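Local structure of techylectin-5A (Tachypleus tridentatus, 1JC9) at residues Gly87-Ile92 with Met140-Leu145; Asp103-Pro108 with Leu114-Ile119; Arg218-Asn223 with Lys246-Ser251. The protein recognises acetyl group-containing substances as a secreted calcium-containing lectin and agglutinates bacteria and human red cells in horseshoe crab innate immunity. All blocks are in the same frame, centred on the assembly; numbering follows the deposited sequence.

Interaction 1 of 3, residues Gly87-Ile92 with Met140-Leu145; sequences GGWTVI and MIRFDL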
loop_
_atom_site.group_PDB
_atom_site.type_symbol
_atom_site.label_atom_id
_atom_site.label_comp_id
_atom_site.label_asym_id
_atom_site.label_seq_id
_atom_site.Cartn_x
_atom_site.Cartn_y
_atom_site.Cartn_z
ATOM N N GLY A 87 0.880 17.422 4.355
ATOM C CA GLY A 87 1.223 17.070 2.989
ATOM C C GLY A 87 2.595 16.443 2.823
ATOM O O GLY A 87 3.246 16.057 3.796
ATOM N N GLY A 88 3.026 16.330 1.570
ATOM C CA GLY A 88 4.326 15.751 1.280
ATOM C C GLY A 88 4.306 14.238 1.205
ATOM O O GLY A 88 5.365 13.603 1.196
ATOM N N TRP A 89 3.109 13.657 1.141
ATOM C CA TRP A 89 2.966 12.203 1.077
ATOM C C TRP A 89 2.979 11.675 -0.348
ATOM O O TRP A 89 2.303 12.216 -1.226
ATOM C CB TRP A 89 1.655 11.747 1.733
ATOM C CG TRP A 89 1.492 12.101 3.178
ATOM C CD1 TRP A 89 0.853 13.200 3.688
ATOM C CD2 TRP A 89 1.942 11.339 4.309
ATOM N NE1 TRP A 89 0.876 13.165 5.064
ATOM C CE2 TRP A 89 1.538 12.035 5.471
ATOM C CE3 TRP A 89 2.646 10.134 4.452
ATOM C CZ2 TRP A 89 1.815 11.566 6.765
ATOM C CZ3 TRP A 89 2.922 9.667 5.740
ATOM C CH2 TRP A 89 2.505 10.384 6.877
ATOM N N THR A 90 3.751 10.619 -0.582
ATOM C CA THR A 90 3.799 10.003 -1.904
ATOM C C THR A 90 2.873 8.804 -1.784
ATOM O O THR A 90 3.113 7.909 -0.976
ATOM C CB THR A 90 5.219 9.519 -2.266
ATOM O OG1 THR A 90 6.120 10.629 -2.240
ATOM C CG2 THR A 90 5.237 8.896 -3.655
ATOM N N VAL A 91 1.804 8.788 -2.570
ATOM C CA VAL A 91 0.848 7.693 -2.496
ATOM C C VAL A 91 1.348 6.492 -3.285
ATOM O O VAL A 91 1.771 6.634 -4.433
ATOM C CB VAL A 91 -0.537 8.139 -3.024
ATOM C CG1 VAL A 91 -1.547 7.010 -2.877
ATOM C CG2 VAL A 91 -1.008 9.375 -2.255
ATOM N N ILE A 92 1.308 5.312 -2.668
ATOM C CA ILE A 92 1.774 4.106 -3.339
ATOM C C ILE A 92 0.662 3.105 -3.632
ATOM O O ILE A 92 0.884 2.132 -4.351
ATOM C CB ILE A 92 2.889 3.390 -2.522
ATOM C CG1 ILE A 92 2.333 2.873 -1.195
ATOM C CG2 ILE A 92 4.054 4.347 -2.279
ATOM C CD1 ILE A 92 3.340 2.049 -0.393
ATOM N N MET A 140 8.216 6.619 6.689
ATOM C CA MET A 140 7.184 6.076 7.557
ATOM C C MET A 140 6.021 5.876 6.591
ATOM O O MET A 140 5.921 6.586 5.586
ATOM C CB MET A 140 6.793 7.055 8.671
ATOM C CG MET A 140 6.237 8.392 8.210
ATOM S SD MET A 140 5.586 9.354 9.609
ATOM C CE MET A 140 7.012 9.401 10.681
ATOM N N ILE A 141 5.170 4.896 6.857
ATOM C CA ILE A 141 4.033 4.661 5.984
ATOM C C ILE A 141 2.758 4.989 6.740
ATOM O O ILE A 141 2.636 4.708 7.929
ATOM C CB ILE A 141 3.980 3.188 5.478
ATOM C CG1 ILE A 141 2.752 2.993 4.586
ATOM C CG2 ILE A 141 3.933 2.220 6.648
ATOM C CD1 ILE A 141 2.706 1.650 3.892
ATOM N N ARG A 142 1.814 5.615 6.050
ATOM C CA ARG A 142 0.546 5.956 6.671
ATOM C C ARG A 142 -0.600 5.286 5.922
ATOM O O ARG A 142 -0.631 5.295 4.693
ATOM C CB ARG A 142 0.342 7.478 6.674
ATOM C CG ARG A 142 -1.043 7.904 7.143
ATOM C CD ARG A 142 -1.193 9.425 7.281
ATOM N NE ARG A 142 -2.598 9.769 7.501
ATOM C CZ ARG A 142 -3.062 10.427 8.558
ATOM N NH1 ARG A 142 -2.236 10.832 9.512
ATOM N NH2 ARG A 142 -4.361 10.662 8.666
ATOM N N PHE A 143 -1.524 4.688 6.672
ATOM C CA PHE A 143 -2.699 4.050 6.090
ATOM C C PHE A 143 -3.906 4.932 6.401
ATOM O O PHE A 143 -4.157 5.246 7.560
ATOM C CB PHE A 143 -2.970 2.666 6.706
ATOM C CG PHE A 143 -1.958 1.609 6.341
ATOM C CD1 PHE A 143 -0.777 1.470 7.068
ATOM C CD2 PHE A 143 -2.205 0.730 5.289
ATOM C CE1 PHE A 143 0.141 0.469 6.757
ATOM C CE2 PHE A 143 -1.292 -0.273 4.970
ATOM C CZ PHE A 143 -0.119 -0.404 5.706
ATOM N N ASP A 144 -4.636 5.349 5.372
ATOM C CA ASP A 144 -5.835 6.145 5.579
ATOM C C ASP A 144 -7.010 5.265 5.180
ATOM O O ASP A 144 -7.113 4.838 4.029
ATOM C CB ASP A 144 -5.799 7.428 4.743
ATOM C CG ASP A 144 -4.952 8.510 5.386
ATOM O OD1 ASP A 144 -5.143 8.772 6.590
ATOM O OD2 ASP A 144 -4.097 9.103 4.700
ATOM N N LEU A 145 -7.889 4.993 6.140
ATOM C CA LEU A 145 -9.042 4.125 5.918
ATOM C C LEU A 145 -10.371 4.846 6.148
ATOM O O LEU A 145 -10.489 5.693 7.037
ATOM C CB LEU A 145 -8.956 2.926 6.868
ATOM C CG LEU A 145 -7.551 2.358 7.102
ATOM C CD1 LEU A 145 -7.570 1.432 8.308
ATOM C CD2 LEU A 145 -7.076 1.617 5.854
#
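Arg142, whose aliphatic chain lies over Trp89, grips Asp144 OD1 through two nitrogens. Arg142 NE is 2.9 Å from Asp144 OD1, and Arg142 NH2 meets the same oxygen on its syn lone pair. The grip is side-on, and both bonds lie near the guanidinium plane. The bond from NE to the other oxygen, OD2, is weak. Asp144 OD2 has a second partner, the ammonium group of Lys258 on strand 250-261. This network probably holds the carboxylate in its charged form, and it fixes the end of the arginine.

The chain of Arg142 is extended from CG to NE. CG stands anti to the backbone N (chi1 172°), and the side chain crosses that of Trp89 at about a right angle. Arg142 CB comes within 3.5 Å of Trp89 CZ3. Further out, Arg142 CD sits over the same six-membered ring, 4.1 Å from its centroid, in a CH-pi contact. CD is displaced toward the rim of the ring, and the guanidinium plane is tilted 57° from the indole. The indole is also held by its NE1, which bonds to the carbonyl of Thr84.

Met140 SD approaches the same ring obliquely, 4.2 Å from Trp89 CH2, as a Met-aromatic contact. A smaller apolar contact joins Ile92 CD1 to Ile141 CD1 at 4.3 Å.

The axes of the two strand segments pass 8.9 Å apart at 66°. Both strands pair with strand 250-261, so the contact reaches across a shared neighbour. Trp89 follows Gly88 in a G1 beta bulge opposite Asp81. The contact is part of the antiparallel sheet of the fibrinogen C-terminal domain.

Interaction 2 of 3, residues Asp103-Pro108 with Leu114-Ile119; sequences DYFYKP and LGFGNI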
loop_
_atom_site.group_PDB
_atom_site.type_symbol
_atom_site.label_atom_id
_atom_site.label_comp_id
_atom_site.label_asym_id
_atom_site.label_seq_id
_atom_site.Cartn_x
_atom_site.Cartn_y
_atom_site.Cartn_z
ATOM N N ASP A 103 -12.422 -7.635 -8.815
ATOM C CA ASP A 103 -11.242 -8.494 -8.756
ATOM C C ASP A 103 -10.072 -7.890 -9.539
ATOM O O ASP A 103 -9.187 -8.601 -10.012
ATOM C CB ASP A 103 -11.584 -9.887 -9.303
ATOM C CG ASP A 103 -11.903 -9.872 -10.789
ATOM O OD1 ASP A 103 -12.394 -8.837 -11.293
ATOM O OD2 ASP A 103 -11.677 -10.903 -11.457
ATOM N N TYR A 104 -10.074 -6.566 -9.651
ATOM C CA TYR A 104 -9.038 -5.835 -10.369
ATOM C C TYR A 104 -7.626 -6.029 -9.803
ATOM O O TYR A 104 -6.643 -6.016 -10.552
ATOM C CB TYR A 104 -9.393 -4.348 -10.376
ATOM C CG TYR A 104 -8.457 -3.491 -11.187
ATOM C CD1 TYR A 104 -8.265 -3.726 -12.549
ATOM C CD2 TYR A 104 -7.784 -2.422 -10.600
ATOM C CE1 TYR A 104 -7.424 -2.911 -13.309
ATOM C CE2 TYR A 104 -6.945 -1.602 -11.346
ATOM C CZ TYR A 104 -6.770 -1.849 -12.697
ATOM O OH TYR A 104 -5.957 -1.022 -13.433
ATOM N N PHE A 105 -7.524 -6.207 -8.489
ATOM C CA PHE A 105 -6.223 -6.394 -7.850
ATOM C C PHE A 105 -5.806 -7.855 -7.738
ATOM O O PHE A 105 -4.792 -8.177 -7.113
ATOM C CB PHE A 105 -6.215 -5.735 -6.468
ATOM C CG PHE A 105 -5.931 -4.261 -6.510
ATOM C CD1 PHE A 105 -6.756 -3.400 -7.229
ATOM C CD2 PHE A 105 -4.816 -3.738 -5.868
ATOM C CE1 PHE A 105 -6.469 -2.037 -7.312
ATOM C CE2 PHE A 105 -4.521 -2.376 -5.943
ATOM C CZ PHE A 105 -5.350 -1.525 -6.669
ATOM N N TYR A 106 -6.592 -8.734 -8.350
ATOM C CA TYR A 106 -6.311 -10.162 -8.349
ATOM C C TYR A 106 -5.365 -10.411 -9.524
ATOM O O TYR A 106 -5.759 -10.992 -10.532
ATOM C CB TYR A 106 -7.618 -10.936 -8.544
ATOM C CG TYR A 106 -7.497 -12.432 -8.384
ATOM C CD1 TYR A 106 -7.177 -12.995 -7.151
ATOM C CD2 TYR A 106 -7.712 -13.290 -9.463
ATOM C CE1 TYR A 106 -7.077 -14.373 -6.993
ATOM C CE2 TYR A 106 -7.610 -14.676 -9.314
ATOM C CZ TYR A 106 -7.291 -15.206 -8.074
ATOM O OH TYR A 106 -7.171 -16.567 -7.910
ATOM N N LYS A 107 -4.118 -9.959 -9.395
ATOM C CA LYS A 107 -3.139 -10.104 -10.469
ATOM C C LYS A 107 -1.888 -10.863 -10.050
ATOM O O LYS A 107 -1.593 -10.980 -8.867
ATOM C CB LYS A 107 -2.732 -8.724 -10.995
ATOM C CG LYS A 107 -3.872 -7.897 -11.576
ATOM C CD LYS A 107 -3.324 -6.706 -12.350
ATOM C CE LYS A 107 -4.426 -5.766 -12.820
ATOM N NZ LYS A 107 -5.476 -6.486 -13.589
ATOM N N PRO A 108 -1.123 -11.376 -11.029
ATOM C CA PRO A 108 0.110 -12.129 -10.778
ATOM C C PRO A 108 1.333 -11.288 -10.415
ATOM O O PRO A 108 1.305 -10.059 -10.479
ATOM C CB PRO A 108 0.311 -12.891 -12.082
ATOM C CG PRO A 108 -0.169 -11.900 -13.091
ATOM C CD PRO A 108 -1.459 -11.401 -12.465
ATOM N N LEU A 114 5.741 -4.614 -11.534
ATOM C CA LEU A 114 5.781 -3.410 -12.358
ATOM C C LEU A 114 4.766 -2.329 -11.987
ATOM O O LEU A 114 4.969 -1.153 -12.304
ATOM C CB LEU A 114 5.594 -3.787 -13.832
ATOM C CG LEU A 114 6.667 -4.701 -14.440
ATOM C CD1 LEU A 114 6.266 -5.089 -15.851
ATOM C CD2 LEU A 114 8.019 -3.993 -14.427
ATOM N N GLY A 115 3.679 -2.719 -11.327
ATOM C CA GLY A 115 2.662 -1.754 -10.956
ATOM C C GLY A 115 1.542 -1.742 -11.979
ATOM O O GLY A 115 1.734 -2.154 -13.124
ATOM N N PHE A 116 0.367 -1.283 -11.570
ATOM C CA PHE A 116 -0.774 -1.228 -12.472
ATOM C C PHE A 116 -1.808 -0.228 -11.965
ATOM O O PHE A 116 -1.812 0.123 -10.784
ATOM C CB PHE A 116 -1.395 -2.629 -12.619
ATOM C CG PHE A 116 -1.800 -3.266 -11.316
ATOM C CD1 PHE A 116 -3.051 -3.015 -10.760
ATOM C CD2 PHE A 116 -0.934 -4.125 -10.646
ATOM C CE1 PHE A 116 -3.437 -3.611 -9.561
ATOM C CE2 PHE A 116 -1.310 -4.729 -9.442
ATOM C CZ PHE A 116 -2.566 -4.470 -8.899
ATOM N N GLY A 117 -2.667 0.241 -12.868
ATOM C CA GLY A 117 -3.695 1.194 -12.493
ATOM C C GLY A 117 -3.305 2.635 -12.768
ATOM O O GLY A 117 -2.172 2.919 -13.162
ATOM N N ASN A 118 -4.252 3.544 -12.555
ATOM C CA ASN A 118 -4.047 4.975 -12.770
ATOM C C ASN A 118 -3.797 5.655 -11.425
ATOM O O ASN A 118 -4.612 5.538 -10.507
ATOM C CB ASN A 118 -5.295 5.573 -13.433
ATOM C CG ASN A 118 -5.134 7.039 -13.775
ATOM O OD1 ASN A 118 -4.860 7.873 -12.908
ATOM N ND2 ASN A 118 -5.311 7.366 -15.050
ATOM N N ILE A 119 -2.685 6.376 -11.310
ATOM C CA ILE A 119 -2.340 7.038 -10.051
ATOM C C ILE A 119 -3.386 8.017 -9.513
ATOM O O ILE A 119 -3.291 8.457 -8.368
ATOM C CB ILE A 119 -0.987 7.774 -10.151
ATOM C CG1 ILE A 119 -1.050 8.836 -11.246
ATOM C CG2 ILE A 119 0.128 6.774 -10.427
ATOM C CD1 ILE A 119 0.143 9.750 -11.258
#
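Phe116 has the largest share of this contact. Its CB points toward the loop 103-108, and CG lies between the backbone N and the carbonyl carbon (chi1 56°). Lys107 lies over one face of the Phe116 ring. Its CD is 3.8 Å from the Phe116 centroid and almost on the ring normal, a well-centred CH-pi contact. Lys107 CE touches Phe116 CD1 at 3.7 Å. The lysine chain bends at its last torsion, and NZ is too far from the ring for more than a weak cation-pi attraction.

Tyr104 takes another part of the same ring. The edge of Phe116 points at the Tyr104 face in a T-shaped pair, with planes at 86° and centroids 5.8 Å apart. The hydroxyl end of Tyr104 reaches the next residue, and its OH lies 3.3 Å from Gly117 CA, which meets the tyrosine ring at its edge. A second T-shaped pair completes the aromatic cluster. Here Phe116 CE1 stands over the centre of the Phe105 ring, 3.8 Å above its plane.

Tyr104 and Phe105 are the central residues of a type I turn from Asp103 to Tyr106. Helix 109-114 links the two segments, and its Tyr112 meets Phe116 edge-to-face and bonds to the carbonyl of Phe105. Beyond the helix, Phe116 pairs through its backbone with Trp124 on strand 123-124.

Interaction 3 of 3, residues Arg218-Asn223 with Lys246-Ser251; sequences RCHESN and KGYHYS. With NAG (2-acetamido-2-deoxy-beta-D-glucopyranose), chain B.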
loop_
_atom_site.group_PDB
_atom_site.type_symbol
_atom_site.label_atom_id
_atom_site.label_comp_id
_atom_site.label_asym_id
_atom_site.label_seq_id
_atom_site.Cartn_x
_atom_site.Cartn_y
_atom_site.Cartn_z
ATOM N N ARG A 218 -0.213 -16.027 7.908
ATOM C CA ARG A 218 -1.028 -17.225 8.123
ATOM C C ARG A 218 -2.488 -16.912 8.479
ATOM O O ARG A 218 -2.994 -17.457 9.458
ATOM C CB ARG A 218 -0.457 -18.048 9.277
ATOM C CG ARG A 218 0.846 -18.767 9.032
ATOM C CD ARG A 218 1.430 -19.176 10.384
ATOM N NE ARG A 218 2.282 -20.362 10.314
ATOM C CZ ARG A 218 1.828 -21.597 10.116
ATOM N NH1 ARG A 218 0.526 -21.818 9.966
ATOM N NH2 ARG A 218 2.676 -22.616 10.075
ATOM N N CYS A 219 -3.188 -16.076 7.712
ATOM C CA CYS A 219 -2.676 -15.426 6.517
ATOM C C CYS A 219 -2.565 -13.906 6.655
ATOM O O CYS A 219 -1.587 -13.309 6.190
ATOM C CB CYS A 219 -3.584 -15.747 5.337
ATOM S SG CYS A 219 -3.453 -17.439 4.675
ATOM N N HIS A 220 -3.560 -13.276 7.284
ATOM C CA HIS A 220 -3.526 -11.820 7.426
ATOM C C HIS A 220 -4.458 -11.229 8.473
ATOM O O HIS A 220 -5.350 -11.900 8.996
ATOM C CB HIS A 220 -3.876 -11.161 6.087
ATOM C CG HIS A 220 -5.340 -11.184 5.773
ATOM N ND1 HIS A 220 -6.261 -10.423 6.463
ATOM C CD2 HIS A 220 -6.048 -11.901 4.868
ATOM C CE1 HIS A 220 -7.472 -10.668 5.995
ATOM N NE2 HIS A 220 -7.371 -11.562 5.027
ATOM N N GLU A 221 -4.230 -9.948 8.754
ATOM C CA GLU A 221 -5.057 -9.171 9.664
ATOM C C GLU A 221 -5.472 -7.941 8.851
ATOM O O GLU A 221 -6.425 -7.245 9.197
ATOM C CB GLU A 221 -4.288 -8.764 10.922
ATOM C CG GLU A 221 -3.885 -9.949 11.790
ATOM C CD GLU A 221 -3.716 -9.580 13.251
ATOM O OE1 GLU A 221 -2.940 -8.652 13.559
ATOM O OE2 GLU A 221 -4.369 -10.223 14.098
ATOM N N SER A 222 -4.736 -7.682 7.768
ATOM C CA SER A 222 -5.045 -6.582 6.846
ATOM C C SER A 222 -4.907 -7.161 5.437
ATOM O O SER A 222 -4.006 -7.955 5.178
ATOM C CB SER A 222 -4.102 -5.384 7.051
ATOM O OG SER A 222 -2.741 -5.743 6.937
ATOM N N ASN A 223 -5.799 -6.769 4.530
ATOM C CA ASN A 223 -5.793 -7.315 3.172
ATOM C C ASN A 223 -6.258 -6.245 2.184
ATOM O O ASN A 223 -7.178 -6.468 1.402
ATOM C CB ASN A 223 -6.740 -8.531 3.148
ATOM C CG ASN A 223 -6.628 -9.358 1.881
ATOM O OD1 ASN A 223 -5.532 -9.711 1.447
ATOM N ND2 ASN A 223 -7.769 -9.696 1.295
ATOM N N LYS A 246 -12.720 -3.115 11.584
ATOM C CA LYS A 246 -13.998 -3.667 11.135
ATOM C C LYS A 246 -14.130 -5.192 11.088
ATOM O O LYS A 246 -15.132 -5.706 10.591
ATOM C CB LYS A 246 -14.335 -3.101 9.754
ATOM C CG LYS A 246 -14.494 -1.589 9.712
ATOM C CD LYS A 246 -15.748 -1.153 10.451
ATOM C CE LYS A 246 -16.055 0.317 10.211
ATOM N NZ LYS A 246 -17.325 0.730 10.874
ATOM N N GLY A 247 -13.136 -5.918 11.592
ATOM C CA GLY A 247 -13.211 -7.371 11.574
ATOM C C GLY A 247 -12.842 -8.017 10.244
ATOM O O GLY A 247 -12.103 -7.438 9.441
ATOM N N TYR A 248 -13.359 -9.218 10.002
ATOM C CA TYR A 248 -13.073 -9.941 8.763
ATOM C C TYR A 248 -14.232 -10.007 7.768
ATOM O O TYR A 248 -14.141 -10.713 6.762
ATOM C CB TYR A 248 -12.622 -11.367 9.073
ATOM C CG TYR A 248 -11.198 -11.491 9.564
ATOM C CD1 TYR A 248 -10.145 -10.903 8.860
ATOM C CD2 TYR A 248 -10.893 -12.252 10.695
ATOM C CE1 TYR A 248 -8.830 -11.074 9.261
ATOM C CE2 TYR A 248 -9.580 -12.432 11.104
ATOM C CZ TYR A 248 -8.551 -11.841 10.378
ATOM O OH TYR A 248 -7.246 -12.042 10.750
ATOM N N HIS A 249 -15.314 -9.281 8.034
ATOM C CA HIS A 249 -16.467 -9.304 7.136
ATOM C C HIS A 249 -16.896 -7.918 6.671
ATOM O O HIS A 249 -18.085 -7.659 6.474
ATOM C CB HIS A 249 -17.645 -10.007 7.821
ATOM C CG HIS A 249 -17.477 -11.490 7.935
ATOM N ND1 HIS A 249 -17.805 -12.357 6.914
ATOM C CD2 HIS A 249 -16.991 -12.259 8.940
ATOM C CE1 HIS A 249 -17.530 -13.596 7.285
ATOM N NE2 HIS A 249 -17.035 -13.563 8.510
ATOM N N TYR A 250 -15.924 -7.029 6.487
ATOM C CA TYR A 250 -16.215 -5.672 6.047
ATOM C C TYR A 250 -15.103 -5.171 5.126
ATOM O O TYR A 250 -13.963 -4.955 5.556
ATOM C CB TYR A 250 -16.360 -4.749 7.264
ATOM C CG TYR A 250 -16.978 -3.403 6.950
ATOM C CD1 TYR A 250 -16.243 -2.406 6.311
ATOM C CD2 TYR A 250 -18.311 -3.136 7.272
ATOM C CE1 TYR A 250 -16.818 -1.179 5.999
ATOM C CE2 TYR A 250 -18.898 -1.911 6.963
ATOM C CZ TYR A 250 -18.147 -0.937 6.325
ATOM O OH TYR A 250 -18.727 0.270 6.002
ATOM N N SER A 251 -15.449 -4.995 3.855
ATOM C CA SER A 251 -14.511 -4.529 2.843
ATOM C C SER A 251 -14.588 -3.006 2.757
ATOM O O SER A 251 -15.565 -2.456 2.234
ATOM C CB SER A 251 -14.867 -5.156 1.489
ATOM O OG SER A 251 -13.931 -4.809 0.485
HETATM C C1 NAG B . -6.409 -15.534 11.718
HETATM C C2 NAG B . -6.570 -16.308 10.327
HETATM C C3 NAG B . -7.182 -17.730 10.626
HETATM C C4 NAG B . -6.168 -18.449 11.486
HETATM C C5 NAG B . -5.977 -17.633 12.815
HETATM C C6 NAG B . -4.938 -18.281 13.734
HETATM C C7 NAG B . -6.915 -14.997 8.328
HETATM C C8 NAG B . -7.766 -14.209 7.380
HETATM N N2 NAG B . -7.484 -15.550 9.459
HETATM O O1 NAG B . -5.845 -14.192 11.569
HETATM O O3 NAG B . -7.344 -18.478 9.422
HETATM O O4 NAG B . -6.659 -19.801 11.803
HETATM O O5 NAG B . -5.508 -16.269 12.582
HETATM O O6 NAG B . -4.908 -17.383 14.888
HETATM O O7 NAG B . -5.698 -15.124 8.048
#
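The acetyl-sugar pocket of this lectin is built partly from His220 and Tyr248, which meet through a hydrogen bond beside the bound N-acetylglucosamine. Tyr248 OH donates to His220 O at 2.6 Å. The bond lies in the carbonyl plane, with a C=O...donor angle of 148°. The same hydroxyl accepts from NAG O1 at 2.7 Å, so it relays between sugar and backbone. A further bond from NAG O1 to His220 O is weak.

Backbone amides bind the acetyl carbonyl. Cys219 N is 2.7 Å from NAG O7, and His220 N is 2.9 Å from the same oxygen. Both bonds are nearly straight, at 161° and 166°. The peptide bond before Cys219 is cis, and both N-H groups point at O7. Cys219 is also tied to Cys206 by a disulfide. This loop of the fibrinogen-like domain therefore recognises the acetyl group directly, in line with the lectin's specificity for acetylated substances.

The acetyl methyl, C8, rests over one face of His220, 3.6 Å above the ring plane and toward its rim. Asn223 CB covers the opposite face. His220 NE2 bonds to the carbonyl of Ala237, which fixes the ring's rotation. C8 also faces the Tyr248 ring. The two rings meet obliquely, with His220 CE1 3.6 Å from Tyr248 CE1. Glu221 CG packs near the tyrosine hydroxyl, while its carboxylate turns to a salt bridge with Arg243. Tyr236 and Arg186 add further hydrogen bonds to the sugar.

How the interactions relate
From the N terminus, residues 87-92 come first, on strand 89-95. The chain then runs through 103-108 and helix 109-114 into segment 114-119, where interaction 2 closes a short loop. Only at 140-145 does interaction 1 close, so its larger loop encloses interaction 2. Interaction 3 follows in series, joining the loop 218-223 to 246-251, which leads into strand 250-261. That strand pairs with both strands of interaction 1, which links the sugar pocket to the central sheet. Interaction 2 reaches the same sheet through strand 116-117. The three centres lie about 19 to 20 Å apart, and none of the contacts touches another.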